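Local coordinates for protein Exo-beta-1,3-glucanase (Streptomyces sp. SirexAA-E, PDB 4PEY) that hydrolyses laminarin and laminarioligosaccharides as a secreted family 55 exo-beta-1,3-glucanase, yielding glucose and laminaribiose, at residues A104-R110 with W126-A132. The protein carries 1 engineered substitution. Residues are numbered along the deposited sequence.
Sequences ATQNFWR and WAVSQAA. With BGC (beta-D-glucopyranose), chain B.
Segments 104-110 and 126-132 are irregular loops leading into strands 110-113 and 134-135, which pair in parallel. They run alongside each other, CA atoms 4.9 to 5.5 Å apart from Asn-107/Val-128 through Phe-108/Gln-130 and Trp-109/Ala-131 to Arg-110/Ala-132. Asn-107 and Ala-127 centre inverse gamma turns; Trp-109 and Ala-131 both take positive phi (56° and 57°). Ser-129 N donates to Asn-107 O (3.1 Å) and Arg-110 N to Ala-131 O (3.2 Å), while Ala-132 CA makes a CA-H...O contact with Arg-110 O (3.1 Å).

Short polar side chains serve the backbone: Asn-107 (chi1 m) sends ND2 to Ala-127 O (2.9 Å), and Ser-129 (chi1 m) donates OG to Ala-104 O (2.8 Å). Arg-110, chi1 p, folds back so that NE and NH2 hold Phe-108 O (2.9 and 3.0 Å). Small Ala-131 fits close to the Trp-109 indole, CB 3.9 Å from CD1.

Gln-130 is long enough to reach the sugar: NE2 donates to BGC O2 (3.1 Å) and also bonds Gln-456, while OE1 accepts from a water that also donates to Thr-105 O. Gln-130 OE1 lies 3.3 Å from Phe-108 CE1, at the ring edge, where Phe-108 CZ approaches BGC O4 (3.5 Å). Equivalent loops from successive beta-helix coils thus line the glucose-binding pocket of this GH55 enzyme, contributing Thr-105, Gln-106, Phe-108 and substrate-binding Gln-130 beside Glu-436.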
loop_
_atom_site.group_PDB
_atom_site.type_symbol
_atom_site.label_atom_id
_atom_site.label_comp_id
_atom_site.label_asym_id
_atom_site.label_seq_id
_atom_site.Cartn_x
_atom_site.Cartn_y
_atom_site.Cartn_z
ATOM N N ALA A 104 8.900 10.239 11.700
ATOM C CA ALA A 104 7.758 9.991 10.808
ATOM C C ALA A 104 7.460 8.505 10.563
ATOM O O ALA A 104 6.584 8.179 9.750
ATOM C CB ALA A 104 7.980 10.693 9.462
ATOM N N THR A 105 8.152 7.607 11.266
ATOM C CA THR A 105 8.033 6.176 10.977
ATOM C C THR A 105 6.767 5.504 11.513
ATOM O O THR A 105 6.612 4.288 11.361
ATOM C CB THR A 105 9.247 5.363 11.510
ATOM O OG1 THR A 105 9.332 5.473 12.939
ATOM C CG2 THR A 105 10.542 5.834 10.862
ATOM N N GLN A 106 5.864 6.265 12.127
ATOM C CA GLN A 106 4.551 5.703 12.457
ATOM C C GLN A 106 3.416 6.499 11.795
ATOM O O GLN A 106 2.258 6.400 12.204
ATOM C CB GLN A 106 4.369 5.609 13.985
ATOM C CG GLN A 106 5.398 4.635 14.578
ATOM C CD GLN A 106 5.277 4.363 16.065
ATOM O OE1 GLN A 106 4.275 4.686 16.707
ATOM N NE2 GLN A 106 6.313 3.738 16.617
ATOM N N ASN A 107 3.746 7.251 10.747
ATOM C CA ASN A 107 2.734 8.025 10.023
ATOM C C ASN A 107 2.039 7.150 8.970
ATOM O O ASN A 107 2.337 7.233 7.766
ATOM C CB ASN A 107 3.357 9.274 9.382
ATOM C CG ASN A 107 3.574 10.405 10.393
ATOM O OD1 ASN A 107 3.183 10.287 11.557
ATOM N ND2 ASN A 107 4.198 11.505 9.951
ATOM N N PHE A 108 1.111 6.323 9.458
ATOM C CA PHE A 108 0.427 5.288 8.679
ATOM C C PHE A 108 -1.021 5.635 8.351
ATOM O O PHE A 108 -1.598 6.539 8.952
ATOM C CB PHE A 108 0.368 3.957 9.445
ATOM C CG PHE A 108 1.682 3.471 10.004
ATOM C CD1 PHE A 108 2.840 3.458 9.237
ATOM C CD2 PHE A 108 1.736 2.976 11.305
ATOM C CE1 PHE A 108 4.034 2.975 9.770
ATOM C CE2 PHE A 108 2.917 2.480 11.841
ATOM C CZ PHE A 108 4.071 2.481 11.072
ATOM N N TRP A 109 -1.602 4.850 7.440
ATOM C CA TRP A 109 -3.055 4.723 7.242
ATOM C C TRP A 109 -3.739 6.061 6.971
ATOM O O TRP A 109 -4.595 6.508 7.736
ATOM C CB TRP A 109 -3.723 4.017 8.452
ATOM C CG TRP A 109 -3.160 2.630 8.728
ATOM C CD1 TRP A 109 -3.067 1.587 7.845
ATOM C CD2 TRP A 109 -2.606 2.153 9.967
ATOM N NE1 TRP A 109 -2.486 0.496 8.455
ATOM C CE2 TRP A 109 -2.193 0.819 9.757
ATOM C CE3 TRP A 109 -2.423 2.721 11.234
ATOM C CZ2 TRP A 109 -1.588 0.056 10.757
ATOM C CZ3 TRP A 109 -1.820 1.965 12.225
ATOM C CH2 TRP A 109 -1.410 0.643 11.984
ATOM N N ARG A 110 -3.370 6.690 5.862
ATOM C CA ARG A 110 -4.030 7.924 5.440
ATOM C C ARG A 110 -3.839 8.049 3.934
ATOM O O ARG A 110 -3.078 7.282 3.352
ATOM C CB ARG A 110 -3.470 9.137 6.200
ATOM C CG ARG A 110 -1.980 9.425 5.960
ATOM C CD ARG A 110 -1.386 10.231 7.118
ATOM N NE ARG A 110 -1.225 9.390 8.302
ATOM C CZ ARG A 110 -0.948 9.836 9.525
ATOM N NH1 ARG A 110 -0.832 11.147 9.760
ATOM N NH2 ARG A 110 -0.814 8.968 10.522
ATOM N N TRP A 126 4.550 15.970 2.534
ATOM C CA TRP A 126 3.824 14.702 2.706
ATOM C C TRP A 126 4.777 13.705 3.375
ATOM O O TRP A 126 5.318 12.800 2.731
ATOM C CB TRP A 126 3.304 14.192 1.349
ATOM C CG TRP A 126 2.425 12.955 1.361
ATOM C CD1 TRP A 126 2.770 11.700 0.935
ATOM C CD2 TRP A 126 1.055 12.869 1.786
ATOM N NE1 TRP A 126 1.710 10.840 1.077
ATOM C CE2 TRP A 126 0.645 11.527 1.600
ATOM C CE3 TRP A 126 0.139 13.789 2.309
ATOM C CZ2 TRP A 126 -0.644 11.085 1.921
ATOM C CZ3 TRP A 126 -1.145 13.348 2.622
ATOM C CH2 TRP A 126 -1.519 12.004 2.432
ATOM N N ALA A 127 5.006 13.899 4.672
ATOM C CA ALA A 127 6.039 13.150 5.388
ATOM C C ALA A 127 5.463 11.893 6.022
ATOM O O ALA A 127 5.188 11.845 7.225
ATOM C CB ALA A 127 6.695 14.032 6.439
ATOM N N VAL A 128 5.291 10.871 5.194
ATOM C CA VAL A 128 4.576 9.669 5.585
ATOM C C VAL A 128 5.482 8.456 5.629
ATOM O O VAL A 128 6.587 8.466 5.065
ATOM C CB VAL A 128 3.421 9.383 4.611
ATOM C CG1 VAL A 128 2.423 10.537 4.638
ATOM C CG2 VAL A 128 3.958 9.172 3.193
ATOM N N SER A 129 5.023 7.404 6.299
ATOM C CA SER A 129 5.639 6.097 6.093
ATOM C C SER A 129 4.644 5.202 5.360
ATOM O O SER A 129 4.035 5.651 4.381
ATOM C CB SER A 129 6.123 5.507 7.414
ATOM O OG SER A 129 7.233 6.288 7.848
ATOM N N GLN A 130 4.477 3.953 5.789
ATOM C CA GLN A 130 3.711 2.996 4.982
ATOM C C GLN A 130 2.190 3.205 5.008
ATOM O O GLN A 130 1.640 3.805 5.943
ATOM C CB GLN A 130 4.050 1.563 5.413
ATOM C CG GLN A 130 5.510 1.160 5.164
ATOM C CD GLN A 130 6.391 1.306 6.406
ATOM O OE1 GLN A 130 6.059 2.046 7.336
ATOM N NE2 GLN A 130 7.510 0.582 6.429
ATOM N N ALA A 131 1.528 2.696 3.963
ATOM C CA ALA A 131 0.074 2.778 3.780
ATOM C C ALA A 131 -0.415 4.220 3.784
ATOM O O ALA A 131 -1.394 4.556 4.459
ATOM C CB ALA A 131 -0.667 1.961 4.849
ATOM N N ALA A 132 0.259 5.068 3.016
ATOM C CA ALA A 132 -0.129 6.475 2.945
ATOM C C ALA A 132 -0.075 6.959 1.496
ATOM O O ALA A 132 0.733 7.839 1.143
ATOM C CB ALA A 132 0.772 7.321 3.837
HETATM C C2 BGC B . 9.089 -0.199 10.351
HETATM C C3 BGC B . 7.607 -0.193 10.713
HETATM C C4 BGC B . 7.445 0.039 12.207
HETATM C C5 BGC B . 8.145 1.328 12.602
HETATM C C6 BGC B . 7.970 1.609 14.087
HETATM C C1 BGC B . 9.836 0.989 10.962
HETATM O O2 BGC B . 9.225 -0.198 8.937
HETATM O O3 BGC B . 7.026 -1.434 10.372
HETATM O O4 BGC B . 6.081 0.086 12.556
HETATM O O5 BGC B . 9.519 1.178 12.329
HETATM O O6 BGC B . 8.725 0.679 14.830
HETATM O O HOH W 1 7.861 3.011 9.293
#